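Local coordinates for protein peptidase S8 and S53, subtilisin, kexin, sedolisin (Mycobacterium smegmatis, PDB 4KG7) that probably cleaves peptide bonds as a subtilisin-like serine protease, the mycosin MycP3 of the ESX-3 type VII secretion system, at residues V181-A186 against S248-S253; N244-V249 against A277-G282; A14-T19 against L161-V166; G88-E93 against S132-S137. All blocks are in the same frame, centred on the assembly; numbering follows the deposited sequence.

Contact 1: V181-A186 against S248-S253; sequences VTCLPA and SVSIPS
A small two-stranded antiparallel sheet, separate from the large parallel sheet, pairs T182-P185 with S248-I251. T182 and I251 form one hydrogen-bonded pair: I251 N donates to T182 O over 2.8 Å, while T182 N reaches I251 O at a longer 3.3 Å, with an N-H...O angle of 179°. L184 and V249 repeat the pattern, V249 N lying 2.8 Å from L184 O. Between them the strands draw together, C183 CA being 4.6 Å from S250 CA, and C183 CA makes a CA-H...O contact of 3.0 Å with V249 O. P185 stands opposite S248 in another non-hydrogen-bonded pair, a site that asks for no N-H across the sheet and therefore suits proline.

In the subtilisin fold the chain here runs on from a central strand, 175-178, toward what, as in other subtilases, is probably the substrate cleft; accordingly the V181 side chain is about 6 Å from that of S319, the predicted nucleophile. V181 CG1 rests 3.7 Å from S250 OG, itself hydrogen-bonded to A214 O.

The two sheet faces differ in character. T182, L184, V249 and I251 share one, where I251 holds CG1 anti to its carbonyl carbon (chi1 -55°), beside T182 O, and the I251 side chain crosses that of L184 at a slant, CD1 to CD1 4.2 Å. Helix 150-170 meets this face through A154, and T182 OG1 hydrogen-bonds to D157. On the other face S248 OG is hydrogen-bonded to E228 N, and the disulfide from C183 to C227 ties the strand covalently to the adjoining loop.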
# COMPACT_ATOMS: atom_id res chain seq x y z
N VAL A 181 -1.74 -0.57 -7.18
CA VAL A 181 -1.07 -1.66 -7.89
C VAL A 181 -1.23 -1.45 -9.39
O VAL A 181 -2.32 -1.11 -9.87
CB VAL A 181 -1.75 -3.01 -7.56
CG1 VAL A 181 -1.14 -4.18 -8.32
CG2 VAL A 181 -1.69 -3.28 -6.07
N THR A 182 -0.16 -1.69 -10.13
CA THR A 182 -0.19 -1.83 -11.57
C THR A 182 0.33 -3.21 -11.94
O THR A 182 1.34 -3.65 -11.40
CB THR A 182 0.69 -0.75 -12.24
OG1 THR A 182 0.19 0.54 -11.85
CG2 THR A 182 0.71 -0.90 -13.76
N CYS A 183 -0.35 -3.89 -12.87
CA CYS A 183 0.11 -5.18 -13.33
C CYS A 183 0.38 -5.12 -14.81
O CYS A 183 -0.27 -4.35 -15.53
CB CYS A 183 -0.92 -6.27 -13.06
SG CYS A 183 -1.07 -6.68 -11.28
N LEU A 184 1.39 -5.88 -15.24
CA LEU A 184 1.67 -6.05 -16.66
C LEU A 184 1.85 -7.52 -16.99
O LEU A 184 2.35 -8.28 -16.17
CB LEU A 184 2.95 -5.32 -17.05
CG LEU A 184 2.78 -3.83 -17.36
CD1 LEU A 184 4.13 -3.22 -17.67
CD2 LEU A 184 1.83 -3.62 -18.53
N PRO A 185 1.46 -7.92 -18.19
CA PRO A 185 1.75 -9.29 -18.53
C PRO A 185 3.27 -9.49 -18.61
O PRO A 185 4.01 -8.56 -18.97
CB PRO A 185 1.07 -9.48 -19.89
CG PRO A 185 0.90 -8.11 -20.43
CD PRO A 185 0.73 -7.21 -19.25
N ALA A 186 3.73 -10.68 -18.25
CA ALA A 186 5.15 -10.99 -18.18
C ALA A 186 5.81 -10.83 -19.54
O ALA A 186 6.89 -10.26 -19.62
CB ALA A 186 5.36 -12.39 -17.64
N SER A 248 1.86 -12.61 -14.69
CA SER A 248 1.31 -11.28 -14.39
C SER A 248 2.19 -10.65 -13.33
O SER A 248 2.30 -11.19 -12.22
CB SER A 248 -0.10 -11.45 -13.85
OG SER A 248 -0.72 -10.21 -13.55
N VAL A 249 2.84 -9.56 -13.70
CA VAL A 249 3.81 -8.88 -12.84
C VAL A 249 3.12 -7.79 -12.05
O VAL A 249 2.52 -6.90 -12.63
CB VAL A 249 4.96 -8.27 -13.66
CG1 VAL A 249 5.92 -7.47 -12.80
CG2 VAL A 249 5.71 -9.38 -14.40
N SER A 250 3.22 -7.87 -10.73
CA SER A 250 2.64 -6.86 -9.86
C SER A 250 3.71 -5.84 -9.47
O SER A 250 4.76 -6.21 -8.96
CB SER A 250 2.09 -7.51 -8.60
OG SER A 250 1.57 -6.55 -7.70
N ILE A 251 3.44 -4.58 -9.77
CA ILE A 251 4.39 -3.46 -9.66
C ILE A 251 3.88 -2.51 -8.57
O ILE A 251 2.73 -2.05 -8.61
CB ILE A 251 4.51 -2.73 -11.01
CG1 ILE A 251 4.89 -3.70 -12.15
CG2 ILE A 251 5.53 -1.62 -10.94
CD1 ILE A 251 4.42 -3.25 -13.51
N PRO A 252 4.76 -2.11 -7.62
CA PRO A 252 6.18 -2.41 -7.49
C PRO A 252 6.55 -3.65 -6.66
O PRO A 252 7.73 -3.87 -6.38
CB PRO A 252 6.69 -1.14 -6.81
CG PRO A 252 5.60 -0.83 -5.83
CD PRO A 252 4.33 -1.14 -6.59
N SER A 253 5.57 -4.48 -6.30
CA SER A 253 5.84 -5.68 -5.48
C SER A 253 6.97 -6.55 -5.97
O SER A 253 7.70 -7.13 -5.16
CB SER A 253 4.59 -6.55 -5.34
OG SER A 253 3.69 -6.02 -4.39

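Contact 2: N244-V249 against A277-G282; sequences NGVTSV and AGPWVG
V246 forks against the turn at P279 and W280, and here the packing is close. Its CG2 meets the proline ring at 3.6 Å from P279 CD, while CG1 comes to the rim of the indole, 4.0 Å from W280 CH2. S248 O approaches the same ring at its edge, in plane, 3.5 Å from W280 CH2. The branched valine suits this place because its two methyls serve two neighbours at once.

The indole folds back over its own turn: W280 CG sits between the backbone N and the carbonyl carbon (chi1 43°), a crowded position. One ring face carries G278 CA, 3.7 Å above the plane and displaced toward the rim, and P279 CD. Glycine fits at 278, since a beta carbon would run into W280 CE2. G278-V281 is a type I beta turn, with P279 at a corner that favours proline, closed by a weak bond from V281 N to G278 O. The turn leads into 281-286, the outermost strand on one side of the subtilisin-like parallel sheet, while V246 precedes strand 248-251.

Away from this packing the contact thins. No hydrogen bond passes between the segments; instead N230 ND2 bonds to both S248 O and A277 O. N244 and T247 lie at the exposed side and do not reach the turn, whereas the indole is buried further by W254 and by an edge-to-face stack with W243.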
# COMPACT_ATOMS: atom_id res chain seq x y z
N ASN A 244 9.77 -18.38 -12.32
CA ASN A 244 9.84 -18.77 -13.74
C ASN A 244 8.44 -18.83 -14.36
O ASN A 244 8.26 -18.56 -15.56
CB ASN A 244 10.49 -20.15 -13.90
CG ASN A 244 11.98 -20.15 -13.61
OD1 ASN A 244 12.61 -19.11 -13.41
ND2 ASN A 244 12.54 -21.34 -13.55
N GLY A 245 7.46 -19.20 -13.56
CA GLY A 245 6.09 -19.35 -14.02
C GLY A 245 5.26 -18.09 -14.04
O GLY A 245 4.11 -18.12 -14.45
N VAL A 246 5.82 -16.95 -13.63
CA VAL A 246 5.02 -15.72 -13.54
C VAL A 246 4.47 -15.31 -14.90
O VAL A 246 5.21 -15.29 -15.88
CB VAL A 246 5.85 -14.58 -12.94
CG1 VAL A 246 5.16 -13.24 -13.12
CG2 VAL A 246 6.05 -14.86 -11.46
N THR A 247 3.17 -15.00 -14.93
CA THR A 247 2.52 -14.48 -16.13
C THR A 247 2.03 -13.04 -15.95
O THR A 247 1.79 -12.36 -16.95
CB THR A 247 1.31 -15.35 -16.52
OG1 THR A 247 0.33 -15.34 -15.46
CG2 THR A 247 1.71 -16.76 -16.83
N SER A 248 1.86 -12.61 -14.69
CA SER A 248 1.31 -11.28 -14.39
C SER A 248 2.19 -10.65 -13.33
O SER A 248 2.30 -11.19 -12.22
CB SER A 248 -0.10 -11.45 -13.85
OG SER A 248 -0.72 -10.21 -13.55
N VAL A 249 2.84 -9.56 -13.70
CA VAL A 249 3.81 -8.88 -12.84
C VAL A 249 3.12 -7.79 -12.05
O VAL A 249 2.52 -6.90 -12.63
CB VAL A 249 4.96 -8.27 -13.66
CG1 VAL A 249 5.92 -7.47 -12.80
CG2 VAL A 249 5.71 -9.38 -14.40
N ALA A 277 -1.68 -14.07 -6.19
CA ALA A 277 -0.52 -14.90 -5.87
C ALA A 277 0.68 -14.44 -6.67
O ALA A 277 0.58 -14.18 -7.85
CB ALA A 277 -0.79 -16.34 -6.21
N GLY A 278 1.83 -14.37 -6.01
CA GLY A 278 3.08 -14.13 -6.70
C GLY A 278 4.25 -14.51 -5.82
O GLY A 278 4.11 -14.54 -4.58
N PRO A 279 5.42 -14.71 -6.42
CA PRO A 279 6.63 -15.18 -5.69
C PRO A 279 7.27 -14.11 -4.82
O PRO A 279 8.18 -14.43 -4.05
CB PRO A 279 7.58 -15.57 -6.83
CG PRO A 279 7.19 -14.66 -7.93
CD PRO A 279 5.68 -14.58 -7.86
N TRP A 280 6.77 -12.89 -4.91
CA TRP A 280 7.26 -11.73 -4.17
C TRP A 280 6.53 -11.49 -2.86
O TRP A 280 6.99 -10.71 -2.03
CB TRP A 280 7.17 -10.46 -5.06
CG TRP A 280 5.90 -10.41 -5.79
CD1 TRP A 280 4.65 -10.15 -5.29
CD2 TRP A 280 5.72 -10.72 -7.18
NE1 TRP A 280 3.71 -10.27 -6.29
CE2 TRP A 280 4.33 -10.63 -7.46
CE3 TRP A 280 6.58 -11.05 -8.21
CZ2 TRP A 280 3.81 -10.85 -8.73
CZ3 TRP A 280 6.06 -11.28 -9.48
CH2 TRP A 280 4.69 -11.19 -9.73
N VAL A 281 5.37 -12.13 -2.66
CA VAL A 281 4.51 -11.83 -1.49
C VAL A 281 5.25 -12.22 -0.22
O VAL A 281 5.74 -13.35 -0.09
CB VAL A 281 3.13 -12.48 -1.55
CG1 VAL A 281 2.32 -12.09 -0.32
CG2 VAL A 281 2.40 -12.03 -2.81
N GLY A 282 5.34 -11.27 0.73
CA GLY A 282 6.13 -11.45 1.94
C GLY A 282 5.37 -11.55 3.26
O GLY A 282 5.87 -12.09 4.24

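Contact 3: A14-T19 against L161-V166; sequences APPPGT and LARAVV
P16 presses its ring into a hollow on helix 150-170 between A162 and V166, residues one helical turn apart. Its CG touches the floor at 3.8 Å from A162 CB, a lone methyl short enough to let the ring settle close to the helix backbone, near A162 O. V166 makes the wall: its CG2 is 4.0 Å from P16 CD. The fit is reciprocal, because V166 is itself a bump received by the curve of the P16-P17-G18 backbone, with CG2 3.5 Å from P16 O and CG1 3.7 Å from G18 N. At G18 the chain comes so close that its CA makes a CA-H...O contact of 3.4 Å with R163 O; a beta carbon there would be tight against V166 CG1, so glycine suits the place.

Prolines 15 to 17 keep the segment in an extended, polyproline II-like path. This N-terminal part of the chain runs over the outside of the subtilisin-like fold, where helix 150-170 flanks the parallel sheet, its L161, A164 and V165 touching I72. V194 and A198 of helix 193-205 also touch P16, so the ring fills a groove shared by two helices.

R163 is the second bump, lying against P17 and T19. Its CG lies 3.3 Å from P17 O, and the bend at chi3 (-80°) turns NE from the line of the chain. Farther out, NH1 donates to T19 O over 2.9 Å, arriving well above the carbonyl plane, 57° out of it, with T19 O tilted from the guanidinium plane. NH2 forms a salt bridge with E159 and a hydrogen bond with G21 O.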
# COMPACT_ATOMS: atom_id res chain seq x y z
N ALA A 14 20.66 5.96 -12.75
CA ALA A 14 20.45 6.77 -11.55
C ALA A 14 18.99 6.78 -11.10
O ALA A 14 18.09 6.62 -11.92
CB ALA A 14 20.92 8.19 -11.79
N PRO A 15 18.75 6.98 -9.81
CA PRO A 15 17.37 7.24 -9.44
C PRO A 15 16.90 8.55 -10.08
O PRO A 15 17.73 9.41 -10.41
CB PRO A 15 17.41 7.32 -7.91
CG PRO A 15 18.81 7.51 -7.53
CD PRO A 15 19.68 7.07 -8.67
N PRO A 16 15.58 8.68 -10.29
CA PRO A 16 15.07 9.94 -10.79
C PRO A 16 15.08 11.00 -9.70
O PRO A 16 15.21 10.67 -8.52
CB PRO A 16 13.65 9.57 -11.20
CG PRO A 16 13.26 8.59 -10.15
CD PRO A 16 14.48 7.78 -9.86
N PRO A 17 14.93 12.28 -10.09
CA PRO A 17 14.57 13.33 -9.12
C PRO A 17 13.18 13.10 -8.51
O PRO A 17 12.37 12.34 -9.06
CB PRO A 17 14.58 14.59 -9.98
CG PRO A 17 14.19 14.13 -11.33
CD PRO A 17 14.84 12.77 -11.47
N GLY A 18 12.91 13.72 -7.36
CA GLY A 18 11.61 13.66 -6.72
C GLY A 18 10.63 14.80 -7.09
O GLY A 18 9.67 15.02 -6.39
N THR A 19 10.89 15.47 -8.20
CA THR A 19 10.02 16.50 -8.74
C THR A 19 8.61 15.99 -8.81
O THR A 19 8.38 14.83 -9.19
CB THR A 19 10.49 16.85 -10.18
OG1 THR A 19 11.91 17.10 -10.18
CG2 THR A 19 9.78 18.05 -10.78
N LEU A 161 5.50 7.00 -10.21
CA LEU A 161 5.71 6.27 -8.98
C LEU A 161 7.19 6.42 -8.54
O LEU A 161 7.49 6.65 -7.35
CB LEU A 161 5.38 4.79 -9.13
CG LEU A 161 5.63 3.98 -7.85
CD1 LEU A 161 4.85 4.53 -6.69
CD2 LEU A 161 5.26 2.51 -8.09
N ALA A 162 8.10 6.31 -9.50
CA ALA A 162 9.53 6.37 -9.16
C ALA A 162 9.87 7.74 -8.58
O ALA A 162 10.62 7.84 -7.60
CB ALA A 162 10.37 6.11 -10.38
N ARG A 163 9.36 8.80 -9.21
CA ARG A 163 9.61 10.13 -8.67
C ARG A 163 9.00 10.28 -7.28
O ARG A 163 9.61 10.88 -6.38
CB ARG A 163 9.08 11.20 -9.61
CG ARG A 163 9.89 11.30 -10.89
CD ARG A 163 9.50 12.55 -11.68
NE ARG A 163 8.27 12.39 -12.44
CZ ARG A 163 7.28 13.28 -12.56
NH1 ARG A 163 7.23 14.40 -11.85
NH2 ARG A 163 6.29 13.01 -13.39
N ALA A 164 7.79 9.77 -7.11
CA ALA A 164 7.09 9.91 -5.82
C ALA A 164 7.82 9.20 -4.70
O ALA A 164 7.81 9.65 -3.55
CB ALA A 164 5.67 9.40 -5.93
N VAL A 165 8.42 8.07 -5.01
CA VAL A 165 9.18 7.31 -4.03
C VAL A 165 10.40 8.09 -3.56
O VAL A 165 10.66 8.17 -2.38
CB VAL A 165 9.55 5.91 -4.59
CG1 VAL A 165 10.68 5.25 -3.81
CG2 VAL A 165 8.32 5.01 -4.68
N VAL A 166 11.14 8.66 -4.51
CA VAL A 166 12.26 9.51 -4.18
C VAL A 166 11.79 10.71 -3.35
O VAL A 166 12.42 11.06 -2.37
CB VAL A 166 12.97 9.98 -5.44
CG1 VAL A 166 13.98 11.06 -5.08
CG2 VAL A 166 13.63 8.78 -6.10

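Contact 4: G88-E93 against S132-S137; sequences GGDYIE and SIRQNS
R134 grips D90 side-on with two nitrogens, NE to D90 OD1 at 3.0 Å and NH2 to D90 OD2 at 2.9 Å. The carboxylate and guanidinium planes are 49° apart: D90 OD1 lies close to the guanidinium plane, yet NE meets it from above the carboxylate. NH2 also bridges to E93 OE1 at 2.9 Å, using the anti lone pair of that oxygen, and a water accepts from R134 NH1 and donates to E93 OE1. The arginine charge would in turn favour ionised carboxylates on D90 and E93. I92 CB covers one guanidinium face, 4.0 Å from R134 NE.

The next shell fixes these groups. I92 N donates to D90 OD1 over 2.8 Å in an Asx turn, from the carboxylate face opposite to NE, while T95 OG1 hydrogen-bonds to D90 OD2. R134 bends at its third torsion (70°), which sets NE beside the aspartate. Beneath lies parallel strand pairing: R134 N donates to G89 O at 2.9 Å and Y91 N to R134 O at 2.8 Å. G89 adopts backbone angles that call for glycine, and at G88 a beta carbon would collide with I133 CG1. The other branch of I133, CG2, meets the rim of the Y91 ring, 3.5 Å from CE1.

Strands 85-90 and 129-134 belong to a beta-alpha-beta unit with helix 104-113 between them; strand 85-90 is the outermost on its side of the parallel sheet. Helix 150-170 packs on Y91, while F140 of strand 140-142 covers I92, E93 and R134.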
# COMPACT_ATOMS: atom_id res chain seq x y z
N GLY A 88 2.37 16.46 0.42
CA GLY A 88 3.50 15.89 -0.29
C GLY A 88 3.42 16.08 -1.79
O GLY A 88 4.31 15.62 -2.50
N GLY A 89 2.39 16.77 -2.28
CA GLY A 89 2.31 17.12 -3.68
C GLY A 89 1.47 16.19 -4.53
O GLY A 89 0.79 15.30 -4.02
N ASP A 90 1.54 16.41 -5.85
CA ASP A 90 0.55 15.88 -6.78
C ASP A 90 1.24 15.57 -8.12
O ASP A 90 1.99 16.40 -8.66
CB ASP A 90 -0.54 16.95 -6.93
CG ASP A 90 -1.80 16.47 -7.64
OD1 ASP A 90 -1.87 15.33 -8.12
OD2 ASP A 90 -2.75 17.29 -7.73
N TYR A 91 0.94 14.39 -8.66
CA TYR A 91 1.45 13.93 -9.96
C TYR A 91 0.31 13.88 -10.99
O TYR A 91 0.53 13.43 -12.10
CB TYR A 91 2.10 12.54 -9.84
CG TYR A 91 3.42 12.66 -9.13
CD1 TYR A 91 3.48 12.74 -7.73
CD2 TYR A 91 4.59 12.79 -9.84
CE1 TYR A 91 4.70 12.89 -7.07
CE2 TYR A 91 5.80 12.94 -9.19
CZ TYR A 91 5.85 12.99 -7.81
OH TYR A 91 7.05 13.17 -7.15
N ILE A 92 -0.87 14.41 -10.62
CA ILE A 92 -2.07 14.39 -11.49
C ILE A 92 -2.45 15.83 -11.86
O ILE A 92 -2.38 16.21 -13.03
CB ILE A 92 -3.24 13.65 -10.83
CG1 ILE A 92 -2.90 12.17 -10.61
CG2 ILE A 92 -4.48 13.76 -11.70
CD1 ILE A 92 -2.77 11.32 -11.86
N GLU A 93 -2.79 16.62 -10.86
CA GLU A 93 -2.97 18.06 -11.01
C GLU A 93 -1.82 18.76 -10.30
O GLU A 93 -0.73 18.19 -10.16
CB GLU A 93 -4.34 18.50 -10.48
CG GLU A 93 -5.54 17.80 -11.10
CD GLU A 93 -6.85 18.29 -10.55
OE1 GLU A 93 -7.11 18.09 -9.34
OE2 GLU A 93 -7.65 18.88 -11.32
N SER A 132 0.97 12.97 2.46
CA SER A 132 0.17 12.52 1.32
C SER A 132 0.74 13.02 -0.01
O SER A 132 0.85 14.21 -0.23
CB SER A 132 -1.24 13.06 1.40
OG SER A 132 -1.95 12.65 0.27
N ILE A 133 1.08 12.07 -0.88
CA ILE A 133 1.55 12.36 -2.24
C ILE A 133 0.51 11.75 -3.18
O ILE A 133 0.32 10.52 -3.20
CB ILE A 133 2.93 11.73 -2.52
CG1 ILE A 133 3.98 12.31 -1.58
CG2 ILE A 133 3.35 11.96 -3.96
CD1 ILE A 133 5.29 11.56 -1.62
N ARG A 134 -0.19 12.57 -3.94
CA ARG A 134 -1.14 12.02 -4.88
C ARG A 134 -0.39 11.61 -6.14
O ARG A 134 0.04 12.43 -6.93
CB ARG A 134 -2.31 12.97 -5.26
CG ARG A 134 -3.24 12.29 -6.28
CD ARG A 134 -4.58 12.95 -6.44
NE ARG A 134 -4.51 14.24 -7.10
CZ ARG A 134 -5.57 14.95 -7.45
NH1 ARG A 134 -6.79 14.46 -7.27
NH2 ARG A 134 -5.41 16.14 -8.02
N GLN A 135 -0.23 10.31 -6.31
CA GLN A 135 0.53 9.75 -7.42
C GLN A 135 -0.35 9.27 -8.55
O GLN A 135 0.13 9.16 -9.69
CB GLN A 135 1.46 8.63 -6.89
CG GLN A 135 2.31 7.93 -7.94
CD GLN A 135 1.63 6.71 -8.56
OE1 GLN A 135 0.72 6.11 -7.97
NE2 GLN A 135 2.04 6.36 -9.77
N ASN A 136 -1.61 8.97 -8.26
CA ASN A 136 -2.51 8.54 -9.32
C ASN A 136 -3.95 8.73 -8.99
O ASN A 136 -4.32 8.93 -7.84
CB ASN A 136 -2.25 7.10 -9.73
CG ASN A 136 -2.49 6.86 -11.25
OD1 ASN A 136 -3.11 7.67 -12.03
ND2 ASN A 136 -1.97 5.71 -11.70
N SER A 137 -4.78 8.73 -10.02
CA SER A 137 -6.24 8.73 -9.86
C SER A 137 -6.83 8.23 -11.15
O SER A 137 -6.53 8.78 -12.20
CB SER A 137 -6.78 10.12 -9.59
OG SER A 137 -8.22 10.09 -9.74
O HOH W 1 -8.85 16.29 -7.97

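Overall arrangement
Along the chain, contact 3 opens first and closes at 161-166, with contact 4 nested inside its loop; contacts 1 and 2 follow. Contacts 3 and 4, with centres about 13 Å apart, meet where Y91 OH probably hydrogen-bonds to T19 O, joining the N-terminal segment to one edge of the parallel sheet. Contacts 1 and 2, centres about 9 Å apart, touch and share S248 and V249 of strand 248-251. P252 of contact 1 packs on L161 of contact 3, so helix 150-170 links the two pairs. Contacts 2 and 4, centres about 28 Å apart, reach opposite outermost strands of the seven-stranded sheet; the set thus spans it from edge to edge, with contact 1 following its central strand 175-178.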